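Local structure of putative hydrogenase expression/formation protein hupG (Rhodopseudomonas palustris, 2QSI) at residues V45-A50 with V89-A94; V37-G42 with D52-L57; G33-L38 with L93-P98. The protein is of unknown function but, as a thioredoxin-like member of the HupG/HyaE family, probably takes part in the expression or assembly of hydrogenase. All coordinates share one frame; numbering follows the deposited sequence.

Interaction 1 of 3, residues V45-A50 with V89-A94; sequences VRFPEA and VCPSLA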
# COMPACT_ATOMS: atom_id res chain seq x y z
N VAL A 45 26.68 11.05 -15.41
CA VAL A 45 27.78 10.51 -16.24
C VAL A 45 27.44 9.08 -16.68
O VAL A 45 27.58 8.74 -17.84
CB VAL A 45 29.16 10.55 -15.51
CG1 VAL A 45 30.30 10.16 -16.48
CG2 VAL A 45 29.43 11.95 -14.93
N ARG A 46 26.95 8.28 -15.74
CA ARG A 46 26.56 6.91 -16.06
C ARG A 46 25.24 6.81 -16.80
O ARG A 46 25.10 5.93 -17.66
CB ARG A 46 26.46 6.08 -14.80
CG ARG A 46 27.75 5.88 -14.06
CD ARG A 46 27.46 5.17 -12.73
NE ARG A 46 27.13 3.76 -12.97
CZ ARG A 46 26.47 2.98 -12.12
NH1 ARG A 46 26.03 3.46 -10.95
NH2 ARG A 46 26.25 1.70 -12.44
N PHE A 47 24.28 7.69 -16.46
CA PHE A 47 22.91 7.65 -16.99
C PHE A 47 22.44 9.04 -17.49
O PHE A 47 21.41 9.59 -17.02
CB PHE A 47 21.95 7.17 -15.90
CG PHE A 47 22.37 5.87 -15.26
CD1 PHE A 47 22.17 4.66 -15.92
CD2 PHE A 47 22.95 5.84 -14.01
CE1 PHE A 47 22.55 3.46 -15.32
CE2 PHE A 47 23.35 4.64 -13.43
CZ PHE A 47 23.13 3.46 -14.09
N PRO A 48 23.16 9.60 -18.45
CA PRO A 48 22.80 10.95 -18.90
C PRO A 48 21.39 11.00 -19.52
O PRO A 48 20.68 12.01 -19.39
CB PRO A 48 23.88 11.28 -19.94
CG PRO A 48 24.38 9.99 -20.40
CD PRO A 48 24.31 9.05 -19.21
N GLU A 49 20.97 9.89 -20.11
CA GLU A 49 19.64 9.80 -20.74
C GLU A 49 18.48 9.86 -19.72
O GLU A 49 17.32 10.05 -20.12
CB GLU A 49 19.54 8.51 -21.59
CG GLU A 49 19.39 7.21 -20.79
CD GLU A 49 20.65 6.67 -20.14
OE1 GLU A 49 21.78 7.26 -20.27
OE2 GLU A 49 20.49 5.60 -19.52
N ALA A 50 18.78 9.68 -18.43
CA ALA A 50 17.78 9.83 -17.36
C ALA A 50 17.17 11.22 -17.37
O ALA A 50 16.00 11.39 -17.04
CB ALA A 50 18.38 9.51 -15.99
N VAL A 89 17.12 -1.61 -12.19
CA VAL A 89 18.11 -0.74 -12.83
C VAL A 89 17.65 0.73 -12.89
O VAL A 89 16.47 1.02 -12.68
CB VAL A 89 18.42 -1.24 -14.27
CG1 VAL A 89 18.92 -2.68 -14.23
CG2 VAL A 89 17.19 -1.11 -15.18
N CYS A 90 18.57 1.65 -13.17
CA CYS A 90 18.24 3.04 -13.41
C CYS A 90 18.60 3.40 -14.84
O CYS A 90 19.41 2.73 -15.47
CB CYS A 90 18.98 3.99 -12.46
SG CYS A 90 18.63 3.56 -10.78
N PRO A 91 17.92 4.40 -15.39
CA PRO A 91 16.72 5.06 -14.84
C PRO A 91 15.51 4.13 -14.96
O PRO A 91 15.48 3.24 -15.82
CB PRO A 91 16.56 6.30 -15.72
CG PRO A 91 17.27 5.97 -17.00
CD PRO A 91 18.29 4.91 -16.72
N SER A 92 14.54 4.31 -14.06
CA SER A 92 13.29 3.60 -14.07
C SER A 92 12.18 4.50 -13.50
O SER A 92 12.45 5.41 -12.73
CB SER A 92 13.35 2.33 -13.15
OG SER A 92 14.08 1.27 -13.76
N LEU A 93 10.94 4.19 -13.88
CA LEU A 93 9.76 4.61 -13.12
C LEU A 93 9.17 3.41 -12.34
O LEU A 93 8.88 2.35 -12.94
CB LEU A 93 8.70 5.15 -14.06
CG LEU A 93 9.14 6.28 -14.98
CD1 LEU A 93 7.96 6.75 -15.81
CD2 LEU A 93 9.64 7.44 -14.09
N ALA A 94 8.95 3.57 -11.05
CA ALA A 94 8.20 2.58 -10.27
C ALA A 94 6.83 3.17 -9.97
O ALA A 94 6.76 4.25 -9.39
CB ALA A 94 8.93 2.27 -8.96
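The cis-proline loop of the thioredoxin fold meets the loop that leads from strand 35-40 into helix 50-62. Pro91, preceded by a cis peptide bond, is the bump: its ring fits a hollow lined by Phe47, Glu49 and Ala50, all three in a type I turn closed by the hydrogen bond from Ala50 N to Phe47 O (3.0 Å). The methyl of Ala50 points at the ring and forms the floor, CB lying 3.7 Å from Pro91 CB and nearly as close to CG. Glu49 walls the CD side, crossing the ring at about a right angle. Its CG takes the crowded position between N and carbonyl carbon (chi1 75°) and the chain bends at chi2, bringing OE2 to 3.6 Å from Pro91 CD. Phe47 supplies the remaining wall, CD1 standing 4.0 Å from Pro91 CD, while Cys90 CB lies over one face of its ring. Cys90 SG is covalently linked to a DTT molecule whose O3 is hydrogen-bonded to Arg46 NH1, so the junction forms part of the pocket for DTT, probably a crystallisation additive. Cys90 O accepts a hydrogen bond from Lys107 NZ of the second subunit and lies 3.2 Å from Phe47 CE1.

Interaction 2 of 3, residues V37-G42 with D52-L57; sequences VLFFRG and DLAVVL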
# COMPACT_ATOMS: atom_id res chain seq x y z
N VAL A 37 4.16 7.79 -9.00
CA VAL A 37 5.21 7.43 -9.93
C VAL A 37 6.54 7.89 -9.31
O VAL A 37 6.81 9.12 -9.19
CB VAL A 37 4.99 8.05 -11.30
CG1 VAL A 37 6.07 7.57 -12.29
CG2 VAL A 37 3.58 7.69 -11.83
N LEU A 38 7.37 6.93 -8.92
CA LEU A 38 8.67 7.24 -8.37
C LEU A 38 9.68 7.13 -9.48
O LEU A 38 9.74 6.09 -10.15
CB LEU A 38 9.08 6.27 -7.27
CG LEU A 38 8.25 6.24 -6.00
CD1 LEU A 38 8.80 5.13 -5.07
CD2 LEU A 38 8.17 7.62 -5.38
N PHE A 39 10.43 8.21 -9.65
CA PHE A 39 11.47 8.36 -10.66
C PHE A 39 12.84 8.11 -10.06
O PHE A 39 13.31 8.88 -9.22
CB PHE A 39 11.40 9.78 -11.25
CG PHE A 39 12.51 10.12 -12.18
CD1 PHE A 39 13.01 9.21 -13.08
CD2 PHE A 39 13.00 11.43 -12.21
CE1 PHE A 39 14.05 9.60 -13.97
CE2 PHE A 39 13.99 11.79 -13.05
CZ PHE A 39 14.52 10.87 -13.94
N PHE A 40 13.45 7.01 -10.52
CA PHE A 40 14.87 6.69 -10.24
C PHE A 40 15.72 7.15 -11.41
O PHE A 40 15.62 6.63 -12.55
CB PHE A 40 15.02 5.19 -10.02
CG PHE A 40 14.30 4.68 -8.79
CD1 PHE A 40 14.99 4.51 -7.58
CD2 PHE A 40 12.93 4.40 -8.82
CE1 PHE A 40 14.33 4.01 -6.45
CE2 PHE A 40 12.26 3.98 -7.67
CZ PHE A 40 12.96 3.80 -6.48
N ARG A 41 16.51 8.17 -11.13
CA ARG A 41 17.27 8.88 -12.14
C ARG A 41 18.63 8.26 -12.35
O ARG A 41 18.86 7.59 -13.35
CB ARG A 41 17.40 10.39 -11.76
CG ARG A 41 18.18 11.19 -12.79
CD ARG A 41 18.58 12.57 -12.28
NE ARG A 41 17.46 13.50 -12.14
CZ ARG A 41 16.98 14.32 -13.08
NH1 ARG A 41 17.52 14.38 -14.29
NH2 ARG A 41 15.98 15.13 -12.76
N GLY A 42 19.53 8.45 -11.38
CA GLY A 42 20.90 8.02 -11.51
C GLY A 42 21.90 9.12 -11.84
O GLY A 42 21.55 10.22 -12.29
N ASP A 52 16.30 12.77 -19.97
CA ASP A 52 15.23 12.71 -20.96
C ASP A 52 13.92 12.22 -20.36
O ASP A 52 12.82 12.73 -20.71
CB ASP A 52 15.63 11.84 -22.14
CG ASP A 52 16.82 12.40 -22.92
OD1 ASP A 52 16.99 13.64 -22.98
OD2 ASP A 52 17.58 11.59 -23.48
N LEU A 53 14.04 11.26 -19.44
CA LEU A 53 12.89 10.71 -18.72
C LEU A 53 12.35 11.76 -17.77
O LEU A 53 11.14 11.91 -17.62
CB LEU A 53 13.31 9.45 -17.92
CG LEU A 53 12.23 8.83 -17.00
CD1 LEU A 53 10.88 8.75 -17.71
CD2 LEU A 53 12.66 7.46 -16.55
N ALA A 54 13.25 12.51 -17.13
CA ALA A 54 12.87 13.63 -16.26
C ALA A 54 12.00 14.70 -16.96
O ALA A 54 11.04 15.24 -16.37
CB ALA A 54 14.12 14.29 -15.67
N VAL A 55 12.36 15.03 -18.18
CA VAL A 55 11.63 16.05 -18.94
C VAL A 55 10.26 15.53 -19.32
O VAL A 55 9.29 16.28 -19.27
CB VAL A 55 12.40 16.61 -20.20
CG1 VAL A 55 13.76 17.16 -19.82
CG2 VAL A 55 12.55 15.58 -21.26
N VAL A 56 10.15 14.26 -19.65
CA VAL A 56 8.83 13.70 -20.00
C VAL A 56 7.93 13.32 -18.83
O VAL A 56 6.72 13.21 -18.99
CB VAL A 56 8.89 12.53 -21.03
CG1 VAL A 56 9.61 13.03 -22.30
CG2 VAL A 56 9.51 11.27 -20.48
N LEU A 57 8.49 13.20 -17.65
CA LEU A 57 7.73 12.66 -16.51
C LEU A 57 6.50 13.54 -16.20
O LEU A 57 5.40 13.01 -16.05
CB LEU A 57 8.63 12.52 -15.29
CG LEU A 57 8.04 12.08 -13.95
CD1 LEU A 57 7.23 10.79 -14.08
CD2 LEU A 57 9.16 11.96 -12.98
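Strand 37-40 and helix 52-57 run nearly antiparallel, their axes at 158° and 9.8 Å apart at closest approach, with the alpha carbons of Arg41 and Ala54 the nearest pair. This is the usual packing of a helix on the sheet in a beta-alpha-beta unit, and no hydrogen bond crosses it. Val37 and Phe39 point to the helix, whereas Leu38 and Phe40 point away. Phe39 carries the contact: with CG anti to the backbone N (chi1 173°), its ring extends between three helix residues. Leu53 meets it tip to tip, CG standing 3.6 Å from Phe39 CE1 with CD2 equally near that atom. Ala54 CB approaches the other flank, 3.6 Å from Phe39 CE2. Leu57 crosses obliquely at the root of the ring, where its CD2 is 3.6 Å from Phe39 CB, and sends CD1 past Val37 CG1 at 3.9 Å. Both leucines hold CG anti to N, which carries their branches toward the strand. The Arg41 side chain runs out extended, then bends at chi3 (-70°), so that Phe39 CE2 lies over one guanidinium face, 3.7 Å above its plane and offset toward the rim. Arg41 NH2 sits 3.6 Å from Ala54 CB, and NE makes a salt bridge with Glu72, which is likely to limit the rotation of the group. The strand is flanked in the sheet by 68-73 and 92-106; Leu93 of the latter packs on Phe39 and Leu53, while Phe40 faces helix 78-85 on the opposite side of the sheet.

Interaction 3 of 3, residues G33-L38 with L93-P98; sequences GKIVVL and LAVVQP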
# COMPACT_ATOMS: atom_id res chain seq x y z
N GLY A 33 -3.27 10.17 -2.12
CA GLY A 33 -4.59 9.91 -2.68
C GLY A 33 -4.58 9.62 -4.17
O GLY A 33 -5.62 9.70 -4.85
N LYS A 34 -3.41 9.28 -4.69
CA LYS A 34 -3.21 9.06 -6.10
C LYS A 34 -2.23 7.94 -6.21
O LYS A 34 -1.55 7.63 -5.23
CB LYS A 34 -2.66 10.30 -6.75
CG LYS A 34 -3.67 11.50 -6.82
CD LYS A 34 -3.27 12.55 -7.81
CE LYS A 34 -4.21 13.78 -7.76
NZ LYS A 34 -3.61 14.88 -8.58
N ILE A 35 -2.12 7.37 -7.39
CA ILE A 35 -1.04 6.40 -7.69
C ILE A 35 0.24 7.24 -7.85
O ILE A 35 0.23 8.30 -8.50
CB ILE A 35 -1.35 5.60 -8.98
CG1 ILE A 35 -2.56 4.63 -8.81
CG2 ILE A 35 -0.14 4.82 -9.48
CD1 ILE A 35 -2.56 3.90 -7.56
N VAL A 36 1.30 6.77 -7.22
CA VAL A 36 2.57 7.44 -7.23
C VAL A 36 3.53 6.88 -8.27
O VAL A 36 3.71 5.68 -8.40
CB VAL A 36 3.19 7.38 -5.81
CG1 VAL A 36 4.60 8.02 -5.82
CG2 VAL A 36 2.20 8.09 -4.80
N VAL A 37 4.16 7.79 -9.00
CA VAL A 37 5.21 7.43 -9.93
C VAL A 37 6.54 7.89 -9.31
O VAL A 37 6.81 9.12 -9.19
CB VAL A 37 4.99 8.05 -11.30
CG1 VAL A 37 6.07 7.57 -12.29
CG2 VAL A 37 3.58 7.69 -11.83
N LEU A 38 7.37 6.93 -8.92
CA LEU A 38 8.67 7.24 -8.37
C LEU A 38 9.68 7.13 -9.48
O LEU A 38 9.74 6.09 -10.15
CB LEU A 38 9.08 6.27 -7.27
CG LEU A 38 8.25 6.24 -6.00
CD1 LEU A 38 8.80 5.13 -5.07
CD2 LEU A 38 8.17 7.62 -5.38
N LEU A 93 10.94 4.19 -13.88
CA LEU A 93 9.76 4.61 -13.12
C LEU A 93 9.17 3.41 -12.34
O LEU A 93 8.88 2.35 -12.94
CB LEU A 93 8.70 5.15 -14.06
CG LEU A 93 9.14 6.28 -14.98
CD1 LEU A 93 7.96 6.75 -15.81
CD2 LEU A 93 9.64 7.44 -14.09
N ALA A 94 8.95 3.57 -11.05
CA ALA A 94 8.20 2.58 -10.27
C ALA A 94 6.83 3.17 -9.97
O ALA A 94 6.76 4.25 -9.39
CB ALA A 94 8.93 2.27 -8.96
N VAL A 95 5.76 2.46 -10.41
CA VAL A 95 4.38 2.89 -10.22
C VAL A 95 3.83 2.17 -8.99
O VAL A 95 3.76 0.92 -8.96
CB VAL A 95 3.54 2.62 -11.46
CG1 VAL A 95 2.13 3.19 -11.28
CG2 VAL A 95 4.23 3.22 -12.70
N VAL A 96 3.45 2.95 -7.99
CA VAL A 96 3.16 2.40 -6.65
C VAL A 96 1.76 2.81 -6.19
O VAL A 96 1.45 4.00 -6.17
CB VAL A 96 4.15 2.92 -5.61
CG1 VAL A 96 3.78 2.39 -4.24
CG2 VAL A 96 5.61 2.54 -5.95
N GLN A 97 0.95 1.85 -5.77
CA GLN A 97 -0.35 2.14 -5.22
C GLN A 97 -0.23 2.26 -3.70
O GLN A 97 0.24 1.32 -3.04
CB GLN A 97 -1.30 1.02 -5.59
CG GLN A 97 -2.69 1.26 -5.23
CD GLN A 97 -3.57 0.16 -5.72
OE1 GLN A 97 -3.53 -0.94 -5.20
NE2 GLN A 97 -4.39 0.46 -6.70
N PRO A 98 -0.63 3.42 -3.14
CA PRO A 98 -0.60 3.59 -1.70
C PRO A 98 -1.49 2.60 -0.98
O PRO A 98 -2.54 2.16 -1.53
CB PRO A 98 -1.11 4.99 -1.49
CG PRO A 98 -0.99 5.70 -2.75
CD PRO A 98 -1.07 4.65 -3.83
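Two neighbouring strands of the thioredoxin-like mixed sheet, 35-38 and 93-97, form an antiparallel ladder here, their axes 4.6 Å apart. Val36 with Val96 and Leu38 with Ala94 are hydrogen-bonded pairs; Val37 with Val95, between them, is the non-hydrogen-bonded pair. All four bonds lie in the plane of the accepting carbonyl and are close to straight. Val36 N donates to Val96 O at 3.0 Å, and the return bond from Val96 N to Val36 O measures 2.8 Å. Both bonds of the Leu38 and Ala94 pair match the shorter of these, with Leu38 N to Ala94 O the straightest of the set (170°). Alpha-carbon hydrogens add weaker contacts, as where Leu93 CA lies 3.3 Å from Leu38 O. On the face of Val37 and Val95, Ile35 turns CG2 anti to its N and drives it obliquely against Val95 CG1; at 3.3 Å this carbon pair is tighter than usual. Ile35 CD1 reaches the other way, to 3.5 Å from Gln97 CG. Leu93 closes the other end of this face, its CB 4.0 Å from Val37 CG1. The reverse face holds Val36, Leu38, Ala94 and Val96, with Leu38 CD1 4.2 Å from Val96 CG2. Beyond the ladder, the Pro98 ring rests against Lys34 O. Helix 50-62 lies over Val37 and Leu93, and helix 78-85 brings Phe85 to Leu38 and Val96. Strand 68-73 pairs with the far edge of 35-38, while 93-97 continues the sheet into an antiparallel strand of the second subunit.

Along the chain, strand 35-40 comes first and serves two contacts. Interaction 2 closes the short connection from there to helix 50-62. Interaction 3 closes a much longer loop, bringing strand 92-106 back beside strand 35-40; both segments of interaction 2 fall within its span, overlapping at Val37 and Leu38. Interaction 1 closes the loop from 45-50 through helix 50-62, strand 68-73 and helix 78-85 to 89-94, where it shares Leu93 and Ala94 with interaction 3. It crosses interaction 2, as 45-50 lie between that contact's segments and 89-94 come after both. Leu93 joins the ladder to the core under helix 50-62. The three contacts tie pocket loop, helix and sheet into one unit beside the second subunit.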